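Local coordinates for adherence and virulence protein A (Streptococcus pneumoniae, PDB 6PON) that probably binds fibronectin as a pneumococcal adherence and virulence factor and belongs to the NFACT family, at residues S238-P241 against V242-N246; D257-D260 against T261-N265. All coordinates share one frame; numbering follows the deposited sequence.

Contact 1: S238-P241 against V242-N246; sequences SFSP and VPFAN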
loop_
_atom_site.group_PDB
_atom_site.type_symbol
_atom_site.label_atom_id
_atom_site.label_comp_id
_atom_site.label_asym_id
_atom_site.label_seq_id
_atom_site.Cartn_x
_atom_site.Cartn_y
_atom_site.Cartn_z
ATOM N N SER B 238 -13.371 -11.610 18.660
ATOM C CA SER B 238 -12.950 -10.437 19.411
ATOM C C SER B 238 -13.627 -9.174 18.896
ATOM O O SER B 238 -14.834 -9.163 18.629
ATOM C CB SER B 238 -11.426 -10.298 19.338
ATOM O OG SER B 238 -10.946 -9.376 20.298
ATOM N N PHE B 239 -12.856 -8.105 18.738
ATOM C CA PHE B 239 -13.458 -6.836 18.374
ATOM C C PHE B 239 -12.352 -5.882 17.980
ATOM O O PHE B 239 -11.196 -6.047 18.373
ATOM C CB PHE B 239 -14.276 -6.262 19.531
ATOM C CG PHE B 239 -13.517 -6.218 20.818
ATOM C CD1 PHE B 239 -12.636 -5.176 21.082
ATOM C CD2 PHE B 239 -13.669 -7.217 21.757
ATOM C CE1 PHE B 239 -11.925 -5.135 22.262
ATOM C CE2 PHE B 239 -12.951 -7.185 22.941
ATOM C CZ PHE B 239 -12.076 -6.148 23.188
ATOM N N SER B 240 -12.722 -4.861 17.234
ATOM C CA SER B 240 -11.739 -3.959 16.675
ATOM C C SER B 240 -12.322 -2.559 16.685
ATOM O O SER B 240 -13.545 -2.392 16.742
ATOM C CB SER B 240 -11.339 -4.390 15.253
ATOM O OG SER B 240 -12.443 -4.469 14.360
ATOM N N PRO B 241 -11.468 -1.532 16.668
ATOM C CA PRO B 241 -11.952 -0.146 16.693
ATOM C C PRO B 241 -12.185 0.412 15.308
ATOM O O PRO B 241 -12.747 1.505 15.177
ATOM C CB PRO B 241 -10.808 0.593 17.373
ATOM C CG PRO B 241 -9.577 -0.145 16.839
ATOM C CD PRO B 241 -9.994 -1.599 16.682
ATOM N N VAL B 242 -11.678 -0.285 14.302
ATOM C CA VAL B 242 -12.022 -0.107 12.896
ATOM C C VAL B 242 -12.222 -1.500 12.327
ATOM O O VAL B 242 -11.820 -2.496 12.946
ATOM C CB VAL B 242 -10.920 0.655 12.119
ATOM C CG1 VAL B 242 -10.652 2.020 12.737
ATOM C CG2 VAL B 242 -9.626 -0.149 12.047
ATOM N N PRO B 243 -12.883 -1.620 11.185
ATOM C CA PRO B 243 -13.152 -2.970 10.660
ATOM C C PRO B 243 -11.864 -3.693 10.280
ATOM O O PRO B 243 -10.966 -3.128 9.642
ATOM C CB PRO B 243 -14.054 -2.714 9.447
ATOM C CG PRO B 243 -13.797 -1.253 9.081
ATOM C CD PRO B 243 -13.550 -0.568 10.395
ATOM N N PHE B 244 -11.768 -4.947 10.718
ATOM C CA PHE B 244 -10.684 -5.852 10.362
ATOM C C PHE B 244 -11.166 -6.829 9.287
ATOM O O PHE B 244 -12.354 -6.923 8.987
ATOM C CB PHE B 244 -10.187 -6.614 11.600
ATOM C CG PHE B 244 -9.372 -5.787 12.554
ATOM C CD1 PHE B 244 -9.170 -4.436 12.341
ATOM C CD2 PHE B 244 -8.797 -6.386 13.677
ATOM C CE1 PHE B 244 -8.425 -3.675 13.246
ATOM C CE2 PHE B 244 -8.037 -5.657 14.582
ATOM C CZ PHE B 244 -7.849 -4.289 14.382
ATOM N N ALA B 245 -10.226 -7.586 8.718
ATOM C CA ALA B 245 -10.582 -8.469 7.608
ATOM C C ALA B 245 -11.559 -9.573 8.022
ATOM O O ALA B 245 -12.356 -10.028 7.191
ATOM C CB ALA B 245 -9.327 -9.082 7.004
ATOM N N ASN B 246 -11.521 -10.026 9.274
ATOM C CA ASN B 246 -12.448 -11.081 9.709
ATOM C C ASN B 246 -13.586 -10.508 10.558
ATOM O O ASN B 246 -13.966 -11.045 11.602
ATOM C CB ASN B 246 -11.700 -12.199 10.440
ATOM C CG ASN B 246 -11.098 -11.755 11.777
ATOM O OD1 ASN B 246 -10.909 -10.556 12.031
ATOM N ND2 ASN B 246 -10.800 -12.730 12.643
HETATM O O HOH W 1 -13.833 -6.158 12.516
#

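Contact 2: D257-D260 against T261-N265; sequences DLLD and TYYKN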
loop_
_atom_site.group_PDB
_atom_site.type_symbol
_atom_site.label_atom_id
_atom_site.label_comp_id
_atom_site.label_asym_id
_atom_site.label_seq_id
_atom_site.Cartn_x
_atom_site.Cartn_y
_atom_site.Cartn_z
ATOM N N ASP B 257 -21.052 0.553 23.149
ATOM C CA ASP B 257 -22.038 -0.420 22.696
ATOM C C ASP B 257 -21.365 -1.696 22.213
ATOM O O ASP B 257 -21.879 -2.799 22.432
ATOM C CB ASP B 257 -22.886 0.168 21.565
ATOM C CG ASP B 257 -23.765 1.332 22.002
ATOM O OD1 ASP B 257 -23.673 1.798 23.165
ATOM O OD2 ASP B 257 -24.547 1.794 21.144
ATOM N N LEU B 258 -20.237 -1.560 21.513
ATOM C CA LEU B 258 -19.505 -2.739 21.046
ATOM C C LEU B 258 -19.071 -3.614 22.226
ATOM O O LEU B 258 -19.300 -4.832 22.237
ATOM C CB LEU B 258 -18.298 -2.298 20.201
ATOM C CG LEU B 258 -17.211 -3.345 19.925
ATOM C CD1 LEU B 258 -17.772 -4.470 19.093
ATOM C CD2 LEU B 258 -15.989 -2.746 19.212
ATOM N N LEU B 259 -18.480 -2.998 23.252
ATOM C CA LEU B 259 -17.950 -3.761 24.378
ATOM C C LEU B 259 -19.057 -4.269 25.310
ATOM O O LEU B 259 -18.992 -5.411 25.769
ATOM C CB LEU B 259 -16.937 -2.899 25.128
ATOM C CG LEU B 259 -15.668 -2.641 24.323
ATOM C CD1 LEU B 259 -14.699 -1.801 25.111
ATOM C CD2 LEU B 259 -15.018 -3.970 23.921
ATOM N N ASP B 260 -20.092 -3.456 25.575
ATOM C CA ASP B 260 -21.254 -3.951 26.325
ATOM C C ASP B 260 -21.782 -5.234 25.702
ATOM O O ASP B 260 -22.075 -6.210 26.403
ATOM C CB ASP B 260 -22.383 -2.906 26.369
ATOM C CG ASP B 260 -22.117 -1.762 27.354
ATOM O OD1 ASP B 260 -21.105 -1.811 28.092
ATOM O OD2 ASP B 260 -22.930 -0.812 27.399
ATOM N N THR B 261 -21.860 -5.256 24.367
ATOM C CA THR B 261 -22.379 -6.413 23.654
ATOM C C THR B 261 -21.398 -7.575 23.704
ATOM O O THR B 261 -21.796 -8.726 23.922
ATOM C CB THR B 261 -22.682 -6.021 22.203
ATOM O OG1 THR B 261 -23.655 -4.972 22.187
ATOM C CG2 THR B 261 -23.180 -7.220 21.401
ATOM N N TYR B 262 -20.110 -7.302 23.491
ATOM C CA TYR B 262 -19.139 -8.385 23.530
ATOM C C TYR B 262 -19.116 -9.068 24.893
ATOM O O TYR B 262 -19.034 -10.297 24.973
ATOM C CB TYR B 262 -17.759 -7.861 23.175
ATOM C CG TYR B 262 -16.709 -8.917 23.194
ATOM C CD1 TYR B 262 -16.572 -9.792 22.125
ATOM C CD2 TYR B 262 -15.844 -9.047 24.280
ATOM C CE1 TYR B 262 -15.609 -10.775 22.119
ATOM C CE2 TYR B 262 -14.864 -10.047 24.293
ATOM C CZ TYR B 262 -14.757 -10.904 23.200
ATOM O OH TYR B 262 -13.796 -11.879 23.167
ATOM N N TYR B 263 -19.180 -8.296 25.976
ATOM C CA TYR B 263 -18.934 -8.838 27.310
ATOM C C TYR B 263 -20.203 -9.224 28.045
ATOM O O TYR B 263 -20.109 -9.718 29.174
ATOM C CB TYR B 263 -18.135 -7.831 28.163
ATOM C CG TYR B 263 -16.674 -7.794 27.790
ATOM C CD1 TYR B 263 -15.841 -8.870 28.067
ATOM C CD2 TYR B 263 -16.134 -6.707 27.148
ATOM C CE1 TYR B 263 -14.514 -8.848 27.724
ATOM C CE2 TYR B 263 -14.816 -6.691 26.773
ATOM C CZ TYR B 263 -14.001 -7.759 27.072
ATOM O OH TYR B 263 -12.673 -7.731 26.695
ATOM N N LYS B 264 -21.372 -9.024 27.424
ATOM C CA LYS B 264 -22.643 -9.078 28.139
ATOM C C LYS B 264 -22.803 -10.385 28.913
ATOM O O LYS B 264 -23.023 -10.389 30.130
ATOM C CB LYS B 264 -23.802 -8.895 27.158
ATOM C CG LYS B 264 -25.128 -8.635 27.865
ATOM C CD LYS B 264 -26.294 -9.315 27.186
ATOM C CE LYS B 264 -27.026 -8.371 26.250
ATOM N NZ LYS B 264 -28.419 -8.843 25.933
ATOM N N ASN B 265 -22.696 -11.510 28.228
ATOM C CA ASN B 265 -22.936 -12.784 28.891
ATOM C C ASN B 265 -21.643 -13.553 29.115
ATOM O O ASN B 265 -21.640 -14.781 29.153
ATOM C CB ASN B 265 -23.932 -13.624 28.091
ATOM C CG ASN B 265 -25.059 -12.787 27.508
ATOM O OD1 ASN B 265 -24.920 -12.228 26.420
ATOM N ND2 ASN B 265 -26.170 -12.676 28.243
#

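Contact 1: S238-P241 against V242-N246
The phenyl ring of F244 carries S240 CB almost exactly over the middle of one face, a CH-pi contact with CB 3.3 Å from the ring centroid and 1° off its normal. P241 approaches the same ring obliquely, its CD reaching F244 CZ at 4.1 Å. This is the start of the loop that leaves strand 239-240, an outer strand of a small three-stranded antiparallel sheet, and returns as strand 247-248. In this loop, which has no regular helix or strand between V242 and N246, the S240 side chain bonds to the V242 carbonyl. With chi1 at 57°, S240 OG sits between its own N and carbonyl carbon, the placement from which it donates to V242 O at 2.5 Å. The bond is short and tilted 32° from the carbonyl plane. Backbone bonds from S240 to C233 and from P241 to K231 hold the strand side, while V242 packs on Q228. Across the dimer P241 meets F6 of the second subunit, and A245 N is bonded to E209 of that subunit. A water closes the turn: it donates to S240 OG at 2.9 Å and accepts from F244 N at 3.0 Å.

Contact 2: D257-D260 against T261-N265
Three successive i-to-i+4 backbone bonds link D257-D260 to T261-N265: T261 N to D257 O (3.1 Å), Y262 N to L258 O (2.9 Å) and Y263 N to L259 O (2.9 Å, N-H...O 155°). T261 adds a side-chain bond to this helical pattern. Its OG1, beside the backbone N at chi1 -60°, reaches back one turn to donate to D257 O at 2.8 Å. That carbonyl is therefore gripped twice, the hydroxyl lying 20° from its plane and the amide farther above it. Two residues further along, L259 and Y263 run side by side in the same direction, and CD2 of L259 touches CE2 of Y263 at 3.9 Å. The Y263 ring also turns an edge toward L259 O, while the edge of the Y262 ring, at CD2, stands 3.4 Å above the centre of one face of the Y263 ring. The OH of Y262 is bonded to T237 O. D260 points its carboxylate to the second subunit, where T62, Q63 and Q60 hold both oxygens, and R58 of that subunit makes a cation-pi contact with Y263. These features are those of a short amphipathic alpha-helix, with a threonine hydroxyl bonded to the i-4 carbonyl, one side packed on the small sheet and an aspartate carboxylate bonded across the dimer interface.

Contact 1 closes before contact 2 opens along the chain, and their centres lie 14 Å apart, yet the two meet mainly through F239. Its ring is edge-to-face with that of Y262, with F239 CE2 lying 3.7 Å from Y262 CD2. On the L259 side, F239 CE1 is 3.7 Å from L259 CD2. S240 O approaches L258 CD2 at 3.5 Å. F239 thus packs on helix 255-263, while the S240 CB points toward its own loop, a small example of how neighbouring strand residues serve different partners. Both contacts also face the second subunit: F7 of that subunit stacks edge-to-face on F239 and packs against L258, joining sheet, helix and dimer partner.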